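Hypothetical protein (Bacteroides fragilis, PDB 4I17) is of unknown function but, as a protein of tetratricopeptide (TPR) repeats, probably serves as a helical scaffold for binding other proteins. Local coordinates at residues K149-F163 / Y202-I216. Sequence-based numbering, arbitrary orientation.
With SO4 (sulfate ion), chain D; SO4 (sulfate ion), chain B.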
ATOM      1  N   LYS A 149     -12.242   0.104  -8.325  1.00 23.38           N
ATOM      2  CA  LYS A 149     -13.465  -0.290  -7.594  1.00 22.81           C
ATOM      3  C   LYS A 149     -13.260  -1.632  -6.860  1.00 24.35           C
ATOM      4  O   LYS A 149     -13.796  -1.830  -5.775  1.00 21.71           O
ATOM      5  CB  LYS A 149     -14.635  -0.432  -8.580  1.00 25.20           C
ATOM      6  CG  LYS A 149     -15.173   0.891  -9.113  1.00 43.30           C
ATOM      7  CD  LYS A 149     -16.355   0.688 -10.097  1.00 54.95           C
ATOM      8  CE  LYS A 149     -17.604   0.108  -9.461  1.00 71.83           C
ATOM      9  NZ  LYS A 149     -18.630  -0.263 -10.472  1.00 85.53           N
ATOM     10  N   LYS A 150     -12.483  -2.553  -7.451  1.00 23.48           N
ATOM     11  CA  LYS A 150     -12.212  -3.867  -6.849  0.50 23.43           C
ATOM     12  C   LYS A 150     -11.441  -3.728  -5.544  1.00 25.99           C
ATOM     13  O   LYS A 150     -11.805  -4.340  -4.534  1.00 25.02           O
ATOM     14  CB  LYS A 150     -11.442  -4.779  -7.829  0.50 27.07           C
ATOM     15  CG  LYS A 150     -12.178  -5.092  -9.142  0.50 40.01           C
ATOM     16  CD  LYS A 150     -13.491  -5.847  -8.960  0.50 45.24           C
ATOM     17  CE  LYS A 150     -14.378  -5.784 -10.182  0.50 55.40           C
ATOM     18  NZ  LYS A 150     -15.721  -6.370  -9.911  0.50 63.73           N
ATOM     19  N   TRP A 151     -10.374  -2.927  -5.551  1.00 22.23           N
ATOM     20  CA  TRP A 151      -9.560  -2.744  -4.356  1.00 23.45           C
ATOM     21  C   TRP A 151     -10.297  -1.939  -3.331  1.00 22.56           C
ATOM     22  O   TRP A 151     -10.134  -2.180  -2.131  1.00 22.93           O
ATOM     23  CB  TRP A 151      -8.239  -2.095  -4.719  1.00 24.27           C
ATOM     24  CG  TRP A 151      -7.341  -3.087  -5.387  1.00 26.84           C
ATOM     25  CD1 TRP A 151      -7.295  -3.386  -6.721  1.00 31.00           C
ATOM     26  CD2 TRP A 151      -6.460  -4.012  -4.735  1.00 26.31           C
ATOM     27  NE1 TRP A 151      -6.405  -4.423  -6.941  1.00 31.71           N
ATOM     28  CE2 TRP A 151      -5.866  -4.810  -5.740  1.00 31.10           C
ATOM     29  CE3 TRP A 151      -6.146  -4.275  -3.391  1.00 26.68           C
ATOM     30  CZ2 TRP A 151      -4.961  -5.831  -5.444  1.00 29.87           C
ATOM     31  CZ3 TRP A 151      -5.180  -5.231  -3.114  1.00 28.64           C
ATOM     32  CH2 TRP A 151      -4.612  -6.003  -4.134  1.00 29.34           C
ATOM     33  N   LYS A 152     -11.140  -0.995  -3.782  1.00 19.33           N
ATOM     34  CA  LYS A 152     -11.966  -0.233  -2.839  1.00 18.12           C
ATOM     35  C   LYS A 152     -12.921  -1.186  -2.147  1.00 20.21           C
ATOM     36  O   LYS A 152     -13.166  -1.061  -0.945  1.00 18.80           O
ATOM     37  CB  LYS A 152     -12.775   0.835  -3.578  1.00 21.62           C
ATOM     38  CG  LYS A 152     -12.062   2.148  -3.844  1.00 25.85           C
ATOM     39  CD  LYS A 152     -13.154   3.180  -4.208  1.00 35.91           C
ATOM     40  CE  LYS A 152     -12.673   4.361  -5.005  1.00 42.87           C
ATOM     41  NZ  LYS A 152     -11.897   5.315  -4.161  1.00 44.74           N
ATOM     42  N   THR A 153     -13.505  -2.114  -2.919  1.00 17.09           N
ATOM     43  CA  THR A 153     -14.459  -3.081  -2.366  1.00 17.23           C
ATOM     44  C   THR A 153     -13.817  -3.879  -1.244  1.00 21.35           C
ATOM     45  O   THR A 153     -14.449  -4.070  -0.231  1.00 19.52           O
ATOM     46  CB  THR A 153     -14.946  -4.038  -3.449  1.00 22.96           C
ATOM     47  OG1 THR A 153     -15.636  -3.289  -4.437  1.00 24.91           O
ATOM     48  CG2 THR A 153     -15.848  -5.142  -2.899  1.00 20.34           C
ATOM     49  N   ASP A 154     -12.591  -4.397  -1.418  1.00 20.74           N
ATOM     50  CA  ASP A 154     -12.100  -5.204  -0.283  1.00 22.01           C
ATOM     51  C   ASP A 154     -11.613  -4.347   0.936  1.00 21.39           C
ATOM     52  O   ASP A 154     -11.657  -4.839   2.062  1.00 17.13           O
ATOM     53  CB  ASP A 154     -11.081  -6.202  -0.765  1.00 26.75           C
ATOM     54  CG  ASP A 154     -11.831  -7.274  -1.583  1.00 39.75           C
ATOM     55  OD1 ASP A 154     -12.401  -8.208  -0.963  1.00 38.56           O
ATOM     56  OD2 ASP A 154     -11.944  -7.110  -2.825  1.00 38.44           O
ATOM     57  N   ALA A 155     -11.310  -3.047   0.744  1.00 18.74           N
ATOM     58  CA  ALA A 155     -11.019  -2.188   1.906  1.00 17.52           C
ATOM     59  C   ALA A 155     -12.351  -1.932   2.657  1.00 18.58           C
ATOM     60  O   ALA A 155     -12.380  -1.958   3.893  1.00 16.79           O
ATOM     61  CB  ALA A 155     -10.390  -0.882   1.447  1.00 19.49           C
ATOM     62  N   LEU A 156     -13.455  -1.704   1.913  1.00 14.12           N
ATOM     63  CA  LEU A 156     -14.793  -1.480   2.524  1.00 13.62           C
ATOM     64  C   LEU A 156     -15.306  -2.735   3.177  1.00 17.68           C
ATOM     65  O   LEU A 156     -15.893  -2.668   4.258  1.00 16.17           O
ATOM     66  CB  LEU A 156     -15.781  -0.988   1.457  1.00 13.39           C
ATOM     67  CG  LEU A 156     -15.485   0.401   0.945  1.00 17.30           C
ATOM     68  CD1 LEU A 156     -16.248   0.673  -0.323  1.00 17.94           C
ATOM     69  CD2 LEU A 156     -15.792   1.478   1.983  1.00 18.03           C
ATOM     70  N   TYR A 157     -15.086  -3.902   2.538  1.00 15.52           N
ATOM     71  CA  TYR A 157     -15.502  -5.171   3.137  1.00 15.01           C
ATOM     72  C   TYR A 157     -14.712  -5.420   4.458  1.00 16.34           C
ATOM     73  O   TYR A 157     -15.308  -5.842   5.470  1.00 16.69           O
ATOM     74  CB  TYR A 157     -15.227  -6.258   2.088  1.00 15.85           C
ATOM     75  CG  TYR A 157     -15.674  -7.682   2.346  1.00 18.49           C
ATOM     76  CD1 TYR A 157     -16.551  -7.993   3.390  1.00 19.50           C
ATOM     77  CD2 TYR A 157     -15.275  -8.716   1.502  1.00 21.72           C
ATOM     78  CE1 TYR A 157     -16.956  -9.312   3.619  1.00 20.21           C
ATOM     79  CE2 TYR A 157     -15.673 -10.025   1.723  1.00 23.02           C
ATOM     80  CZ  TYR A 157     -16.532 -10.315   2.769  1.00 26.05           C
ATOM     81  OH  TYR A 157     -16.933 -11.608   2.913  1.00 25.48           O
ATOM     82  N   SER A 158     -13.397  -5.100   4.476  1.00 13.38           N
ATOM     83  CA  SER A 158     -12.564  -5.239   5.689  1.00 13.99           C
ATOM     84  C   SER A 158     -13.099  -4.308   6.789  1.00 16.47           C
ATOM     85  O   SER A 158     -13.189  -4.732   7.926  1.00 14.60           O
ATOM     86  CB  SER A 158     -11.114  -4.884   5.372  1.00 18.11           C
ATOM     87  OG  SER A 158     -10.549  -5.855   4.501  1.00 21.81           O
ATOM     88  N   LEU A 159     -13.541  -3.077   6.421  1.00 14.26           N
ATOM     89  CA  LEU A 159     -14.130  -2.131   7.400  1.00 13.74           C
ATOM     90  C   LEU A 159     -15.449  -2.668   7.925  1.00 17.87           C
ATOM     91  O   LEU A 159     -15.732  -2.542   9.117  1.00 17.38           O
ATOM     92  CB  LEU A 159     -14.323  -0.765   6.737  1.00 14.89           C
ATOM     93  CG  LEU A 159     -13.005   0.026   6.610  1.00 18.02           C
ATOM     94  CD1 LEU A 159     -13.081   1.045   5.488  1.00 19.11           C
ATOM     95  CD2 LEU A 159     -12.647   0.700   7.958  1.00 16.64           C
ATOM     96  N   GLY A 160     -16.249  -3.263   7.057  1.00 15.17           N
ATOM     97  CA  GLY A 160     -17.519  -3.872   7.475  1.00 14.89           C
ATOM     98  C   GLY A 160     -17.308  -4.987   8.475  1.00 17.57           C
ATOM     99  O   GLY A 160     -17.977  -5.033   9.519  1.00 15.96           O
ATOM    100  N   VAL A 161     -16.336  -5.881   8.199  1.00 14.28           N
ATOM    101  CA  VAL A 161     -16.049  -6.989   9.128  1.00 15.54           C
ATOM    102  C   VAL A 161     -15.496  -6.439  10.461  1.00 18.16           C
ATOM    103  O   VAL A 161     -15.838  -6.955  11.550  1.00 16.60           O
ATOM    104  CB  VAL A 161     -15.054  -7.983   8.485  1.00 19.65           C
ATOM    105  CG1 VAL A 161     -14.560  -9.000   9.517  1.00 20.36           C
ATOM    106  CG2 VAL A 161     -15.691  -8.693   7.284  1.00 19.46           C
ATOM    107  N   LEU A 162     -14.579  -5.461  10.371  1.00 14.70           N
ATOM    108  CA  LEU A 162     -13.973  -4.848  11.579  1.00 14.18           C
ATOM    109  C   LEU A 162     -15.080  -4.364  12.519  1.00 18.18           C
ATOM    110  O   LEU A 162     -15.072  -4.660  13.735  1.00 16.46           O
ATOM    111  CB  LEU A 162     -13.092  -3.659  11.137  1.00 14.29           C
ATOM    112  CG  LEU A 162     -12.544  -2.743  12.258  1.00 18.94           C
ATOM    113  CD1 LEU A 162     -11.423  -3.447  13.032  1.00 21.31           C
ATOM    114  CD2 LEU A 162     -11.957  -1.454  11.641  1.00 20.39           C
ATOM    115  N   PHE A 163     -16.012  -3.558  11.975  1.00 14.98           N
ATOM    116  CA  PHE A 163     -17.104  -3.013  12.835  1.00 14.69           C
ATOM    117  C   PHE A 163     -18.153  -4.055  13.226  1.00 17.58           C
ATOM    118  O   PHE A 163     -18.684  -3.973  14.335  1.00 16.45           O
ATOM    119  CB  PHE A 163     -17.734  -1.764  12.184  1.00 16.50           C
ATOM    120  CG  PHE A 163     -16.761  -0.621  12.428  1.00 19.34           C
ATOM    121  CD1 PHE A 163     -16.610  -0.073  13.704  1.00 24.30           C
ATOM    122  CD2 PHE A 163     -15.906  -0.186  11.421  1.00 20.42           C
ATOM    123  CE1 PHE A 163     -15.642   0.902  13.959  1.00 25.12           C
ATOM    124  CE2 PHE A 163     -14.967   0.835  11.668  1.00 24.81           C
ATOM    125  CZ  PHE A 163     -14.839   1.361  12.939  1.00 24.16           C
ATOM    126  N   TYR A 202     -20.620   0.523   5.512  1.00 14.52           N
ATOM    127  CA  TYR A 202     -19.416   0.145   4.735  1.00 14.99           C
ATOM    128  C   TYR A 202     -19.714  -1.044   3.819  1.00 17.57           C
ATOM    129  O   TYR A 202     -19.265  -1.100   2.686  1.00 17.34           O
ATOM    130  CB  TYR A 202     -18.296  -0.258   5.694  1.00 16.58           C
ATOM    131  CG  TYR A 202     -17.612   0.898   6.383  1.00 17.79           C
ATOM    132  CD1 TYR A 202     -17.105   1.970   5.651  1.00 21.86           C
ATOM    133  CD2 TYR A 202     -17.387   0.875   7.752  1.00 18.86           C
ATOM    134  CE1 TYR A 202     -16.409   3.010   6.273  1.00 24.58           C
ATOM    135  CE2 TYR A 202     -16.691   1.904   8.389  1.00 20.56           C
ATOM    136  CZ  TYR A 202     -16.214   2.973   7.646  1.00 30.84           C
ATOM    137  OH  TYR A 202     -15.540   3.985   8.279  1.00 32.64           O
ATOM    138  N   LEU A 203     -20.457  -2.010   4.329  1.00 15.41           N
ATOM    139  CA  LEU A 203     -20.773  -3.200   3.529  1.00 16.54           C
ATOM    140  C   LEU A 203     -21.695  -2.831   2.382  1.00 20.22           C
ATOM    141  O   LEU A 203     -21.506  -3.302   1.265  1.00 19.24           O
ATOM    142  CB  LEU A 203     -21.378  -4.300   4.407  1.00 16.32           C
ATOM    143  CG  LEU A 203     -20.412  -4.934   5.426  1.00 17.74           C
ATOM    144  CD1 LEU A 203     -21.177  -5.777   6.429  1.00 18.11           C
ATOM    145  CD2 LEU A 203     -19.351  -5.830   4.716  1.00 18.24           C
ATOM    146  N   GLY A 204     -22.639  -1.940   2.631  1.00 17.47           N
ATOM    147  CA  GLY A 204     -23.535  -1.442   1.586  1.00 18.52           C
ATOM    148  C   GLY A 204     -22.754  -0.803   0.445  1.00 21.20           C
ATOM    149  O   GLY A 204     -23.059  -1.046  -0.725  1.00 21.26           O
ATOM    150  N   GLU A 205     -21.737   0.005   0.800  0.50 17.36           N
ATOM    151  CA  GLU A 205     -20.839   0.675  -0.139  0.50 16.89           C
ATOM    152  C   GLU A 205     -20.089  -0.354  -1.006  0.50 20.33           C
ATOM    153  O   GLU A 205     -19.955  -0.159  -2.211  0.50 19.11           O
ATOM    154  CB  GLU A 205     -19.830   1.524   0.637  0.50 17.53           C
ATOM    155  CG  GLU A 205     -20.332   2.861   1.142  0.50 24.95           C
ATOM    156  CD  GLU A 205     -19.150   3.706   1.577  0.50 44.48           C
ATOM    157  OE1 GLU A 205     -18.453   4.249   0.688  0.50 39.30           O
ATOM    158  OE2 GLU A 205     -18.841   3.715   2.789  0.50 34.56           O
ATOM    159  N   ALA A 206     -19.622  -1.451  -0.384  1.00 16.93           N
ATOM    160  CA  ALA A 206     -18.883  -2.555  -1.039  1.00 15.87           C
ATOM    161  C   ALA A 206     -19.793  -3.316  -2.010  1.00 17.72           C
ATOM    162  O   ALA A 206     -19.391  -3.555  -3.144  1.00 17.93           O
ATOM    163  CB  ALA A 206     -18.359  -3.519   0.014  1.00 16.11           C
ATOM    164  N   VAL A 207     -21.041  -3.631  -1.574  1.00 16.65           N
ATOM    165  CA  VAL A 207     -22.043  -4.316  -2.413  1.00 18.10           C
ATOM    166  C   VAL A 207     -22.323  -3.461  -3.678  1.00 21.64           C
ATOM    167  O   VAL A 207     -22.390  -3.993  -4.794  1.00 21.48           O
ATOM    168  CB  VAL A 207     -23.342  -4.595  -1.599  1.00 22.51           C
ATOM    169  CG1 VAL A 207     -24.488  -5.036  -2.509  1.00 23.91           C
ATOM    170  CG2 VAL A 207     -23.095  -5.639  -0.505  1.00 21.46           C
ATOM    171  N   THR A 208     -22.480  -2.139  -3.502  1.00 18.77           N
ATOM    172  CA  THR A 208     -22.744  -1.227  -4.634  1.00 20.34           C
ATOM    173  C   THR A 208     -21.605  -1.301  -5.656  1.00 22.99           C
ATOM    174  O   THR A 208     -21.868  -1.410  -6.860  1.00 22.48           O
ATOM    175  CB  THR A 208     -22.978   0.184  -4.101  1.00 26.04           C
ATOM    176  OG1 THR A 208     -24.210   0.157  -3.372  1.00 24.73           O
ATOM    177  CG2 THR A 208     -23.018   1.238  -5.194  1.00 26.52           C
ATOM    178  N   LEU A 209     -20.354  -1.288  -5.195  1.00 18.94           N
ATOM    179  CA  LEU A 209     -19.236  -1.352  -6.146  1.00 19.45           C
ATOM    180  C   LEU A 209     -19.058  -2.719  -6.785  1.00 21.81           C
ATOM    181  O   LEU A 209     -18.632  -2.790  -7.940  1.00 21.61           O
ATOM    182  CB  LEU A 209     -17.928  -0.992  -5.419  1.00 19.22           C
ATOM    183  CG  LEU A 209     -17.833   0.422  -4.855  1.00 24.25           C
ATOM    184  CD1 LEU A 209     -16.566   0.569  -4.041  1.00 25.63           C
ATOM    185  CD2 LEU A 209     -17.841   1.495  -5.972  1.00 25.15           C
ATOM    186  N   SER A 210     -19.344  -3.811  -6.042  1.00 18.14           N
ATOM    187  CA  SER A 210     -19.130  -5.179  -6.517  1.00 18.88           C
ATOM    188  C   SER A 210     -20.346  -6.044  -6.249  1.00 22.14           C
ATOM    189  O   SER A 210     -20.329  -6.896  -5.353  1.00 20.02           O
ATOM    190  CB  SER A 210     -17.898  -5.786  -5.857  1.00 22.91           C
ATOM    191  OG  SER A 210     -16.698  -5.104  -6.191  1.00 25.44           O
ATOM    192  N   PRO A 211     -21.420  -5.851  -7.040  1.00 20.10           N
ATOM    193  CA  PRO A 211     -22.643  -6.651  -6.813  1.00 20.68           C
ATOM    194  C   PRO A 211     -22.428  -8.153  -7.042  1.00 24.39           C
ATOM    195  O   PRO A 211     -23.200  -8.943  -6.530  1.00 26.07           O
ATOM    196  CB  PRO A 211     -23.667  -6.067  -7.798  1.00 23.42           C
ATOM    197  CG  PRO A 211     -23.046  -4.901  -8.420  1.00 27.13           C
ATOM    198  CD  PRO A 211     -21.590  -4.868  -8.131  1.00 21.81           C
ATOM    199  N   ASN A 212     -21.345  -8.555  -7.732  1.00 20.91           N
ATOM    200  CA  ASN A 212     -21.057  -9.990  -7.958  1.00 21.81           C
ATOM    201  C   ASN A 212     -20.504 -10.682  -6.714  1.00 24.89           C
ATOM    202  O   ASN A 212     -20.408 -11.908  -6.692  1.00 27.13           O
ATOM    203  CB  ASN A 212     -20.020 -10.133  -9.077  1.00 22.28           C
ATOM    204  CG  ASN A 212     -18.759  -9.376  -8.750  1.00 39.89           C
ATOM    205  OD1 ASN A 212     -18.758  -8.137  -8.604  1.00 36.65           O
ATOM    206  ND2 ASN A 212     -17.677 -10.097  -8.573  1.00 39.30           N
ATOM    207  N   ARG A 213     -20.081  -9.909  -5.699  1.00 19.62           N
ATOM    208  CA  ARG A 213     -19.473 -10.482  -4.484  1.00 18.28           C
ATOM    209  C   ARG A 213     -20.590 -10.838  -3.511  1.00 21.84           C
ATOM    210  O   ARG A 213     -20.894 -10.081  -2.592  1.00 21.07           O
ATOM    211  CB  ARG A 213     -18.476  -9.486  -3.879  1.00 18.89           C
ATOM    212  CG  ARG A 213     -17.267  -9.147  -4.757  1.00 23.76           C
ATOM    213  CD  ARG A 213     -16.189 -10.222  -4.777  1.00 24.11           C
ATOM    214  NE  ARG A 213     -15.583 -10.468  -3.460  1.00 24.16           N
ATOM    215  CZ  ARG A 213     -14.673  -9.680  -2.898  1.00 32.17           C
ATOM    216  NH1 ARG A 213     -14.283  -8.565  -3.505  1.00 24.61           N
ATOM    217  NH2 ARG A 213     -14.157  -9.992  -1.718  1.00 21.72           N
ATOM    218  N   THR A 214     -21.265 -11.969  -3.760  1.00 19.24           N
ATOM    219  CA  THR A 214     -22.463 -12.347  -2.988  1.00 18.81           C
ATOM    220  C   THR A 214     -22.218 -12.537  -1.502  1.00 22.00           C
ATOM    221  O   THR A 214     -23.139 -12.294  -0.706  1.00 19.71           O
ATOM    222  CB  THR A 214     -23.107 -13.592  -3.581  1.00 27.16           C
ATOM    223  OG1 THR A 214     -22.128 -14.618  -3.652  1.00 25.75           O
ATOM    224  CG2 THR A 214     -23.708 -13.331  -4.971  1.00 26.68           C
ATOM    225  N   GLU A 215     -20.984 -12.881  -1.101  1.00 17.96           N
ATOM    226  CA  GLU A 215     -20.710 -13.048   0.331  1.00 19.34           C
ATOM    227  C   GLU A 215     -20.768 -11.712   1.066  1.00 21.32           C
ATOM    228  O   GLU A 215     -21.110 -11.693   2.231  1.00 19.80           O
ATOM    229  CB  GLU A 215     -19.336 -13.704   0.556  1.00 21.96           C
ATOM    230  CG  GLU A 215     -19.358 -15.198   0.252  1.00 36.09           C
ATOM    231  CD  GLU A 215     -18.032 -15.901   0.031  1.00 57.84           C
ATOM    232  OE1 GLU A 215     -17.040 -15.557   0.716  1.00 51.80           O
ATOM    233  OE2 GLU A 215     -18.011 -16.864  -0.771  1.00 42.88           O
ATOM    234  N   ILE A 216     -20.460 -10.590   0.385  1.00 18.95           N
ATOM    235  CA  ILE A 216     -20.537  -9.282   1.043  1.00 17.78           C
ATOM    236  C   ILE A 216     -21.995  -8.952   1.342  1.00 19.77           C
ATOM    237  O   ILE A 216     -22.298  -8.488   2.429  1.00 19.30           O
ATOM    238  CB  ILE A 216     -19.880  -8.164   0.208  1.00 20.17           C
ATOM    239  CG1 ILE A 216     -18.453  -8.554  -0.217  1.00 20.27           C
ATOM    240  CG2 ILE A 216     -19.883  -6.860   1.015  1.00 19.23           C
ATOM    241  CD1 ILE A 216     -17.698  -7.472  -1.035  1.00 20.20           C
TER
HETATM  242  S   SO4 D 303     -11.787  -1.879 -11.501  1.00 65.84           S
HETATM  243  O1  SO4 D 303     -10.562  -2.305 -10.819  1.00 64.02           O
HETATM  244  O2  SO4 D 303     -12.158  -0.491 -11.148  1.00 63.23           O
HETATM  245  O3  SO4 D 303     -11.561  -1.969 -12.946  1.00 67.65           O
HETATM  246  O4  SO4 D 303     -12.887  -2.766 -11.142  1.00 67.14           O
HETATM  247  S   SO4 B 301     -13.783  -9.912  -8.385  1.00 68.44           S
HETATM  248  O1  SO4 B 301     -13.145  -9.488  -7.148  1.00 68.50           O
HETATM  249  O2  SO4 B 301     -12.798  -9.908  -9.464  1.00 70.94           O
HETATM  250  O3  SO4 B 301     -14.333 -11.256  -8.242  1.00 66.74           O
HETATM  251  O4  SO4 B 301     -14.859  -8.975  -8.690  1.00 68.95           O
HETATM  252  O   HOH W   1     -15.929 -13.172   0.946  1.00 31.84           O
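Ile216 lies over one face of the Tyr157 ring, its CG1 3.7 Å from the ring centroid, while Arg213 NH2 comes up to the ring edge at CD2. In the plane of that ring, a water joins Tyr157 OH to Glu215 OE1. With CG anti to the backbone N (chi1 -174°), Tyr157 extends toward the start of helix 214-224. The Arg213 guanidinium, one face under Ile216 CD1, grips Asp154 end-on: NH2 reaches OD1 at 2.6 Å and NH1 reaches OD2 at 2.8 Å, the two planes only 21° apart. This paired salt bridge fixes the rotation of both groups. On the Tyr202 ring, Leu159 CB covers one face and Phe163 CD2 meets the edge; Tyr202 OH is hydrogen-bonded to Glu137 OE2. Leu156 is a knob among Tyr202, Glu205, Ala206 and Leu209, and Leu209 in turn fits between Lys149, Lys152, Thr153 and Leu156. Gly160 CA lies 3.7 Å from Leu203 CG, the bare backbone allowing close approach. Segments 149-163 and 202-209 thus pack antiparallel, axes 7.9 Å apart at 154°, consistent with helix packing in TPR proteins; helix 133-143 adjoins the Tyr202 side, and helix 214-224 folds back after the Ser210-Arg213 turn to cover Tyr157 and Leu203.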